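Local coordinates for protein 2-hydroxyisobutanoyl-CoA mutase large subunit (PDB 4R3U) that works with its cobalamin-binding small subunit to interconvert 2-hydroxyisobutyryl-CoA and (S)-3-hydroxybutyryl-CoA, itself holding the acyl-CoA substrate, at residues R94-A102 / M393-A404. Numbering follows the deposited sequence.
With 3HC (3-hydroxybutanoyl-coenzyme A), chain E.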
ATOM      1  N   ARG A  94      15.023  16.686  -2.979  1.00 30.34           N
ATOM      2  CA  ARG A  94      15.623  15.637  -2.155  1.00 29.86           C
ATOM      3  C   ARG A  94      14.545  14.752  -1.551  1.00 34.87           C
ATOM      4  O   ARG A  94      13.674  15.251  -0.826  1.00 35.68           O
ATOM      5  CB  ARG A  94      16.524  16.200  -1.046  1.00 29.60           C
ATOM      6  CG  ARG A  94      17.654  17.101  -1.531  1.00 33.53           C
ATOM      7  CD  ARG A  94      18.913  16.355  -1.910  1.00 34.49           C
ATOM      8  NE  ARG A  94      20.018  17.285  -2.167  1.00 50.42           N
ATOM      9  CZ  ARG A  94      20.823  17.786  -1.229  1.00 69.50           C
ATOM     10  NH1 ARG A  94      20.655  17.458   0.050  1.00 59.88           N
ATOM     11  NH2 ARG A  94      21.801  18.613  -1.561  1.00 51.17           N
ATOM     12  N   THR A  95      14.639  13.421  -1.805  1.00 28.50           N
ATOM     13  CA  THR A  95      13.722  12.415  -1.251  1.00 26.81           C
ATOM     14  C   THR A  95      13.904  12.317   0.278  1.00 29.04           C
ATOM     15  O   THR A  95      15.003  12.547   0.775  1.00 30.19           O
ATOM     16  CB  THR A  95      14.050  11.019  -1.869  1.00 28.44           C
ATOM     17  OG1 THR A  95      14.034  11.112  -3.284  1.00 33.55           O
ATOM     18  CG2 THR A  95      13.068   9.925  -1.450  1.00 25.15           C
ATOM     19  N   TRP A  96      12.878  11.876   1.004  1.00 24.42           N
ATOM     20  CA  TRP A  96      13.024  11.613   2.438  1.00 23.87           C
ATOM     21  C   TRP A  96      14.160  10.572   2.621  1.00 26.26           C
ATOM     22  O   TRP A  96      14.444   9.798   1.704  1.00 26.94           O
ATOM     23  CB  TRP A  96      11.681  11.080   3.039  1.00 21.90           C
ATOM     24  CG  TRP A  96      11.189   9.809   2.415  1.00 21.49           C
ATOM     25  CD1 TRP A  96      11.477   8.536   2.814  1.00 23.09           C
ATOM     26  CD2 TRP A  96      10.419   9.693   1.206  1.00 21.18           C
ATOM     27  NE1 TRP A  96      10.908   7.626   1.942  1.00 22.31           N
ATOM     28  CE2 TRP A  96      10.253   8.311   0.946  1.00 23.25           C
ATOM     29  CE3 TRP A  96       9.803  10.629   0.344  1.00 22.29           C
ATOM     30  CZ2 TRP A  96       9.527   7.833  -0.164  1.00 22.73           C
ATOM     31  CZ3 TRP A  96       9.067  10.154  -0.748  1.00 23.09           C
ATOM     32  CH2 TRP A  96       8.930   8.775  -0.990  1.00 22.86           C
ATOM     33  N   THR A  97      14.799  10.559   3.783  1.00 22.70           N
ATOM     34  CA  THR A  97      15.831   9.581   4.069  1.00 22.12           C
ATOM     35  C   THR A  97      15.129   8.237   4.325  1.00 25.54           C
ATOM     36  O   THR A  97      14.147   8.163   5.075  1.00 25.37           O
ATOM     37  CB  THR A  97      16.696  10.016   5.266  1.00 26.69           C
ATOM     38  OG1 THR A  97      17.137  11.365   5.098  1.00 35.61           O
ATOM     39  CG2 THR A  97      17.933   9.167   5.423  1.00 24.21           C
ATOM     40  N   MET A  98      15.591   7.197   3.634  1.00 21.27           N
ATOM     41  CA  MET A  98      15.108   5.845   3.815  1.00 19.15           C
ATOM     42  C   MET A  98      16.122   5.312   4.822  1.00 22.35           C
ATOM     43  O   MET A  98      17.285   5.015   4.488  1.00 21.27           O
ATOM     44  CB  MET A  98      15.106   5.090   2.485  1.00 20.49           C
ATOM     45  CG  MET A  98      14.307   5.838   1.433  1.00 23.26           C
ATOM     46  SD  MET A  98      14.016   4.904  -0.054  1.00 25.77           S
ATOM     47  CE  MET A  98      13.139   6.131  -1.020  1.00 21.92           C
ATOM     48  N   ARG A  99      15.710   5.407   6.095  1.00 20.27           N
ATOM     49  CA  ARG A  99      16.537   5.131   7.262  1.00 20.66           C
ATOM     50  C   ARG A  99      15.910   4.029   8.149  1.00 24.40           C
ATOM     51  O   ARG A  99      15.045   4.294   9.001  1.00 21.94           O
ATOM     52  CB  ARG A  99      16.727   6.441   8.023  1.00 19.36           C
ATOM     53  CG  ARG A  99      17.702   6.351   9.172  1.00 26.76           C
ATOM     54  CD  ARG A  99      17.605   7.539  10.100  1.00 20.84           C
ATOM     55  NE  ARG A  99      17.745   8.821   9.407  1.00 23.72           N
ATOM     56  CZ  ARG A  99      18.902   9.355   9.035  1.00 32.02           C
ATOM     57  NH1 ARG A  99      20.041   8.716   9.265  1.00 27.37           N
ATOM     58  NH2 ARG A  99      18.927  10.523   8.419  1.00 20.76           N
ATOM     59  N   GLN A 100      16.380   2.781   7.920  1.00 22.77           N
ATOM     60  CA  GLN A 100      15.948   1.567   8.594  1.00 21.50           C
ATOM     61  C   GLN A 100      16.745   1.268   9.861  1.00 25.83           C
ATOM     62  O   GLN A 100      17.986   1.314   9.844  1.00 27.36           O
ATOM     63  CB  GLN A 100      16.033   0.368   7.631  1.00 21.67           C
ATOM     64  CG  GLN A 100      15.121   0.463   6.426  1.00 14.41           C
ATOM     65  CD  GLN A 100      13.664   0.536   6.775  1.00 21.18           C
ATOM     66  OE1 GLN A 100      13.008   1.552   6.553  1.00 17.61           O
ATOM     67  NE2 GLN A 100      13.117  -0.547   7.298  1.00 19.24           N
ATOM     68  N   ILE A 101      16.031   0.904  10.946  1.00 22.89           N
ATOM     69  CA  ILE A 101      16.649   0.538  12.232  1.00 22.28           C
ATOM     70  C   ILE A 101      17.443  -0.762  12.049  1.00 24.88           C
ATOM     71  O   ILE A 101      16.982  -1.694  11.386  1.00 24.83           O
ATOM     72  CB  ILE A 101      15.601   0.353  13.377  1.00 23.06           C
ATOM     73  CG1 ILE A 101      14.781   1.594  13.701  1.00 22.25           C
ATOM     74  CG2 ILE A 101      16.231  -0.232  14.586  1.00 20.76           C
ATOM     75  CD1 ILE A 101      13.329   1.219  14.062  1.00 18.24           C
ATOM     76  N   ALA A 102      18.622  -0.810  12.662  1.00 23.08           N
ATOM     77  CA  ALA A 102      19.525  -1.959  12.700  1.00 22.83           C
ATOM     78  C   ALA A 102      20.118  -2.004  14.121  1.00 24.39           C
ATOM     79  O   ALA A 102      20.526  -0.963  14.657  1.00 22.16           O
ATOM     80  CB  ALA A 102      20.637  -1.804  11.661  1.00 23.39           C
ATOM     81  N   MET A 393      13.554  -6.328   5.993  1.00 19.20           N
ATOM     82  CA  MET A 393      14.073  -4.975   5.818  1.00 19.10           C
ATOM     83  C   MET A 393      14.159  -4.585   4.377  1.00 21.28           C
ATOM     84  O   MET A 393      13.782  -3.467   4.033  1.00 23.40           O
ATOM     85  CB  MET A 393      15.399  -4.761   6.566  1.00 21.26           C
ATOM     86  CG  MET A 393      15.229  -4.658   8.087  1.00 24.32           C
ATOM     87  SD  MET A 393      14.252  -3.221   8.670  1.00 28.55           S
ATOM     88  CE  MET A 393      12.575  -3.903   8.737  1.00 24.24           C
ATOM     89  N   LYS A 394      14.571  -5.520   3.510  1.00 18.34           N
ATOM     90  CA  LYS A 394      14.646  -5.343   2.048  1.00 16.96           C
ATOM     91  C   LYS A 394      13.253  -4.968   1.515  1.00 19.62           C
ATOM     92  O   LYS A 394      13.132  -3.987   0.785  1.00 20.34           O
ATOM     93  CB  LYS A 394      15.145  -6.624   1.403  1.00 17.95           C
ATOM     94  CG  LYS A 394      15.962  -6.403   0.132  1.00 23.01           C
ATOM     95  CD  LYS A 394      15.871  -7.540  -0.893  1.00 20.00           C
ATOM     96  CE  LYS A 394      16.067  -8.949  -0.418  1.00 34.85           C
ATOM     97  NZ  LYS A 394      15.958  -9.916  -1.544  1.00 46.29           N
ATOM     98  N   MET A 395      12.184  -5.688   1.963  1.00 16.53           N
ATOM     99  CA  MET A 395      10.793  -5.438   1.560  1.00 15.33           C
ATOM    100  C   MET A 395      10.328  -4.052   2.021  1.00 20.56           C
ATOM    101  O   MET A 395       9.646  -3.341   1.252  1.00 22.37           O
ATOM    102  CB  MET A 395       9.880  -6.546   2.055  1.00 16.35           C
ATOM    103  CG  MET A 395       8.377  -6.342   1.719  1.00 18.75           C
ATOM    104  SD  MET A 395       7.990  -6.279  -0.046  1.00 21.02           S
ATOM    105  CE  MET A 395       8.499  -7.940  -0.580  1.00 18.07           C
ATOM    106  N   ALA A 396      10.752  -3.638   3.246  1.00 16.30           N
ATOM    107  CA  ALA A 396      10.448  -2.334   3.819  1.00 15.58           C
ATOM    108  C   ALA A 396      11.083  -1.232   2.993  1.00 18.97           C
ATOM    109  O   ALA A 396      10.443  -0.214   2.768  1.00 19.47           O
ATOM    110  CB  ALA A 396      10.911  -2.277   5.256  1.00 16.31           C
ATOM    111  N   LEU A 397      12.302  -1.453   2.472  1.00 17.80           N
ATOM    112  CA  LEU A 397      12.971  -0.486   1.596  1.00 18.67           C
ATOM    113  C   LEU A 397      12.307  -0.439   0.207  1.00 21.83           C
ATOM    114  O   LEU A 397      12.087   0.656  -0.297  1.00 23.98           O
ATOM    115  CB  LEU A 397      14.479  -0.778   1.485  1.00 19.45           C
ATOM    116  CG  LEU A 397      15.307  -0.405   2.709  1.00 23.24           C
ATOM    117  CD1 LEU A 397      16.637  -1.150   2.721  1.00 23.18           C
ATOM    118  CD2 LEU A 397      15.514   1.106   2.788  1.00 23.34           C
ATOM    119  N   ARG A 398      11.923  -1.607  -0.377  1.00 17.18           N
ATOM    120  CA  ARG A 398      11.257  -1.665  -1.681  1.00 16.41           C
ATOM    121  C   ARG A 398       9.935  -0.903  -1.655  1.00 18.34           C
ATOM    122  O   ARG A 398       9.574  -0.253  -2.647  1.00 17.49           O
ATOM    123  CB  ARG A 398      11.064  -3.118  -2.164  1.00 14.11           C
ATOM    124  CG  ARG A 398      12.345  -3.904  -2.448  1.00 16.74           C
ATOM    125  CD  ARG A 398      13.170  -3.397  -3.618  1.00 22.08           C
ATOM    126  NE  ARG A 398      14.444  -4.107  -3.689  1.00 26.00           N
ATOM    127  CZ  ARG A 398      15.599  -3.648  -3.205  1.00 36.55           C
ATOM    128  NH1 ARG A 398      15.659  -2.461  -2.617  1.00 17.32           N
ATOM    129  NH2 ARG A 398      16.702  -4.374  -3.308  1.00 21.90           N
ATOM    130  N   THR A 399       9.245  -0.953  -0.497  1.00 15.95           N
ATOM    131  CA  THR A 399       7.992  -0.250  -0.230  1.00 16.72           C
ATOM    132  C   THR A 399       8.207   1.255  -0.428  1.00 22.76           C
ATOM    133  O   THR A 399       7.458   1.897  -1.182  1.00 24.26           O
ATOM    134  CB  THR A 399       7.479  -0.582   1.201  1.00 18.97           C
ATOM    135  OG1 THR A 399       7.354  -2.008   1.340  1.00 16.09           O
ATOM    136  CG2 THR A 399       6.153   0.091   1.529  1.00 13.00           C
ATOM    137  N   GLN A 400       9.253   1.800   0.217  1.00 19.91           N
ATOM    138  CA  GLN A 400       9.605   3.215   0.159  1.00 19.06           C
ATOM    139  C   GLN A 400       9.974   3.623  -1.273  1.00 19.73           C
ATOM    140  O   GLN A 400       9.487   4.631  -1.777  1.00 18.83           O
ATOM    141  CB  GLN A 400      10.745   3.518   1.165  1.00 20.00           C
ATOM    142  CG  GLN A 400      10.286   3.523   2.623  1.00 12.51           C
ATOM    143  CD  GLN A 400      11.313   4.117   3.573  1.00 29.40           C
ATOM    144  OE1 GLN A 400      11.664   5.304   3.493  1.00 30.28           O
ATOM    145  NE2 GLN A 400      11.786   3.325   4.534  1.00 17.83           N
ATOM    146  N   GLN A 401      10.842   2.822  -1.913  1.00 17.06           N
ATOM    147  CA  GLN A 401      11.356   2.997  -3.287  1.00 16.22           C
ATOM    148  C   GLN A 401      10.254   2.965  -4.345  1.00 20.82           C
ATOM    149  O   GLN A 401      10.371   3.692  -5.302  1.00 22.04           O
ATOM    150  CB  GLN A 401      12.446   1.971  -3.585  1.00 15.59           C
ATOM    151  CG  GLN A 401      13.662   2.148  -2.655  1.00 13.97           C
ATOM    152  CD  GLN A 401      14.464   0.878  -2.477  1.00 30.00           C
ATOM    153  OE1 GLN A 401      14.062  -0.230  -2.880  1.00 30.23           O
ATOM    154  NE2 GLN A 401      15.611   1.006  -1.849  1.00 17.06           N
ATOM    155  N   ILE A 402       9.172   2.171  -4.147  1.00 18.89           N
ATOM    156  CA  ILE A 402       8.009   2.125  -5.028  1.00 19.23           C
ATOM    157  C   ILE A 402       7.204   3.427  -4.909  1.00 22.72           C
ATOM    158  O   ILE A 402       6.780   3.983  -5.929  1.00 23.51           O
ATOM    159  CB  ILE A 402       7.168   0.816  -4.798  1.00 21.30           C
ATOM    160  CG1 ILE A 402       7.792  -0.353  -5.620  1.00 21.87           C
ATOM    161  CG2 ILE A 402       5.672   0.985  -5.172  1.00 19.51           C
ATOM    162  CD1 ILE A 402       7.580  -1.661  -5.104  1.00 22.11           C
ATOM    163  N   ILE A 403       6.982   3.908  -3.662  1.00 19.76           N
ATOM    164  CA  ILE A 403       6.271   5.150  -3.382  1.00 18.27           C
ATOM    165  C   ILE A 403       7.047   6.312  -3.984  1.00 24.18           C
ATOM    166  O   ILE A 403       6.463   7.175  -4.642  1.00 26.42           O
ATOM    167  CB  ILE A 403       5.984   5.310  -1.862  1.00 19.80           C
ATOM    168  CG1 ILE A 403       4.987   4.262  -1.378  1.00 18.76           C
ATOM    169  CG2 ILE A 403       5.474   6.730  -1.508  1.00 23.09           C
ATOM    170  CD1 ILE A 403       4.911   4.154   0.088  1.00 26.84           C
ATOM    171  N   ALA A 404       8.370   6.326  -3.786  1.00 23.49           N
ATOM    172  CA  ALA A 404       9.247   7.393  -4.274  1.00 23.33           C
ATOM    173  C   ALA A 404       9.378   7.420  -5.764  1.00 28.67           C
ATOM    174  O   ALA A 404       9.347   8.505  -6.351  1.00 32.86           O
ATOM    175  CB  ALA A 404      10.627   7.263  -3.650  1.00 23.56           C
TER
HETATM  176  N1A 3HC E 801      16.155  20.918  -0.844  0.50 46.88           N
HETATM  177  C2A 3HC E 801      17.508  21.351  -0.425  0.50 45.91           C
HETATM  178  N3A 3HC E 801      17.998  20.596   0.736  0.50 44.89           N
HETATM  179  C4A 3HC E 801      17.259  19.617   1.310  0.50 45.41           C
HETATM  180  C5A 3HC E 801      16.027  19.293   0.861  0.50 46.16           C
HETATM  181  C6A 3HC E 801      15.486  19.954  -0.186  0.50 45.41           C
HETATM  182  N6A 3HC E 801      14.266  19.594  -0.582  0.50 43.70           N
HETATM  183  N7A 3HC E 801      15.577  18.294   1.625  0.50 44.40           N
HETATM  184  C8A 3HC E 801      16.513  18.000   2.523  0.50 42.80           C
HETATM  185  N9A 3HC E 801      17.534  18.833   2.350  0.50 42.50           N
HETATM  186  C1B 3HC E 801      18.823  18.913   3.102  0.50 38.06           C
HETATM  187  C2B 3HC E 801      18.630  19.313   4.550  0.50 35.54           C
HETATM  188  O2B 3HC E 801      18.605  20.735   4.708  0.50 35.58           O
HETATM  189  C3B 3HC E 801      19.843  18.686   5.217  0.50 38.73           C
HETATM  190  O3B 3HC E 801      21.015  19.519   5.044  0.50 44.84           O
HETATM  191  P3B 3HC E 801      22.055  19.847   6.236  0.50 43.89           P
HETATM  192  O7A 3HC E 801      22.563  18.512   6.612  0.50 45.33           O
HETATM  193  O8A 3HC E 801      23.042  20.712   5.545  0.50 47.76           O
HETATM  194  O9A 3HC E 801      21.197  20.528   7.231  0.50 39.49           O
HETATM  195  C4B 3HC E 801      20.056  17.400   4.427  0.50 36.96           C
HETATM  196  O4B 3HC E 801      19.431  17.601   3.123  0.50 38.51           O
HETATM  197  C5B 3HC E 801      19.465  16.188   5.168  0.50 34.44           C
HETATM  198  O5B 3HC E 801      18.022  16.222   5.104  0.50 33.39           O
HETATM  199  P1A 3HC E 801      17.061  16.356   6.412  0.50 33.76           P
HETATM  200  O1A 3HC E 801      17.760  17.033   7.539  0.50 34.58           O
HETATM  201  O2A 3HC E 801      15.762  16.895   5.973  0.50 32.48           O
HETATM  202  O3A 3HC E 801      16.852  14.749   6.671  0.50 33.55           O
HETATM  203  P2A 3HC E 801      17.648  13.804   7.727  0.50 29.74           P
HETATM  204  O4A 3HC E 801      17.155  12.429   7.556  0.50 28.43           O
HETATM  205  O5A 3HC E 801      19.110  14.048   7.679  0.50 33.02           O
HETATM  206  O6A 3HC E 801      17.120  14.396   9.095  0.50 28.82           O
HETATM  207  CBP 3HC E 801      15.779  14.558  11.108  0.50 27.99           C
HETATM  208  CCP 3HC E 801      15.780  14.245   9.596  0.50 29.25           C
HETATM  209  CDP 3HC E 801      16.083  16.056  11.245  0.50 26.17           C
HETATM  210  CEP 3HC E 801      14.378  14.309  11.679  0.50 28.00           C
HETATM  211  CAP 3HC E 801      16.867  13.721  11.862  0.50 27.59           C
HETATM  212  OAP 3HC E 801      17.013  14.057  13.259  0.50 27.43           O
HETATM  213  C9P 3HC E 801      16.847  12.183  11.630  0.50 28.49           C
HETATM  214  O9P 3HC E 801      17.453  11.672  10.686  0.50 29.02           O
HETATM  215  N8P 3HC E 801      16.220  11.451  12.565  0.50 28.88           N
HETATM  216  C7P 3HC E 801      16.196   9.986  12.492  0.50 26.92           C
HETATM  217  C6P 3HC E 801      15.653   9.402  13.788  0.50 24.04           C
HETATM  218  C5P 3HC E 801      15.510   7.878  13.724  0.50 21.79           C
HETATM  219  O5P 3HC E 801      15.713   7.232  12.692  0.50 21.65           O
HETATM  220  N4P 3HC E 801      15.149   7.338  14.894  0.50 20.57           N
HETATM  221  C3P 3HC E 801      14.933   5.908  15.058  0.50 22.35           C
HETATM  222  C2P 3HC E 801      14.004   5.719  16.226  0.50 22.78           C
HETATM  223  S1P 3HC E 801      13.579   3.968  16.474  0.50 26.37           S
HETATM  224  C1  3HC E 801      12.546   4.190  17.932  0.50 27.73           C
HETATM  225  O1  3HC E 801      12.824   4.952  18.856  0.50 27.03           O
HETATM  226  C2  3HC E 801      11.206   3.432  17.945  0.50 29.36           C
HETATM  227  C3  3HC E 801      11.376   1.953  18.300  0.50 31.51           C
HETATM  228  O3  3HC E 801      12.272   1.346  17.376  0.50 33.43           O
HETATM  229  C4  3HC E 801      11.885   1.776  19.739  0.50 31.00           C
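Met98 runs along Gln400 in the opposite direction, its CG 3.4 Å from Gln400 OE1, and extends from CG onward until CE lies 3.8 Å from Ala404 CB. On the way SD packs against Gln401 CG. Trp96 reaches the same oxygen from its ring edge: NE1 donates to Gln400 OE1 at 2.9 Å, meeting a lone pair in the carbonyl plane, with ring and amide only 18° from coplanar. With CG set between the backbone N and carbonyl carbon (chi1 60°), the indole also brings CH2 to 3.5 Å from Ala404 CB. Replacing Trp96 by alanine is likely to leave Gln400 OE1 without its indole donor and to open a gap beside Ala404 and Ile403. This is the strand-helix layer on the outside of the TIM barrel: strand 97-102, parallel to its neighbour 375-377, is covered by helix 390-405, which follows that neighbour in the chain. Side chains alternate along the strand, so Thr97 and Arg99 turn from the helix to the substrate, where Arg99 NH2 donates to phosphate oxygen O4A of 3-hydroxybutanoyl-CoA at 2.7 Å. Gln100 faces the helix again, resting CG on Leu397 CD2 (3.7 Å). Bent at chi2 (-61°), it carries NE2 to Thr378 O, with a weak second bond to Met393 SD at 3.2 Å. Thr378 OG1 pairs with Gln400 NE2, tying both buried amides to one residue.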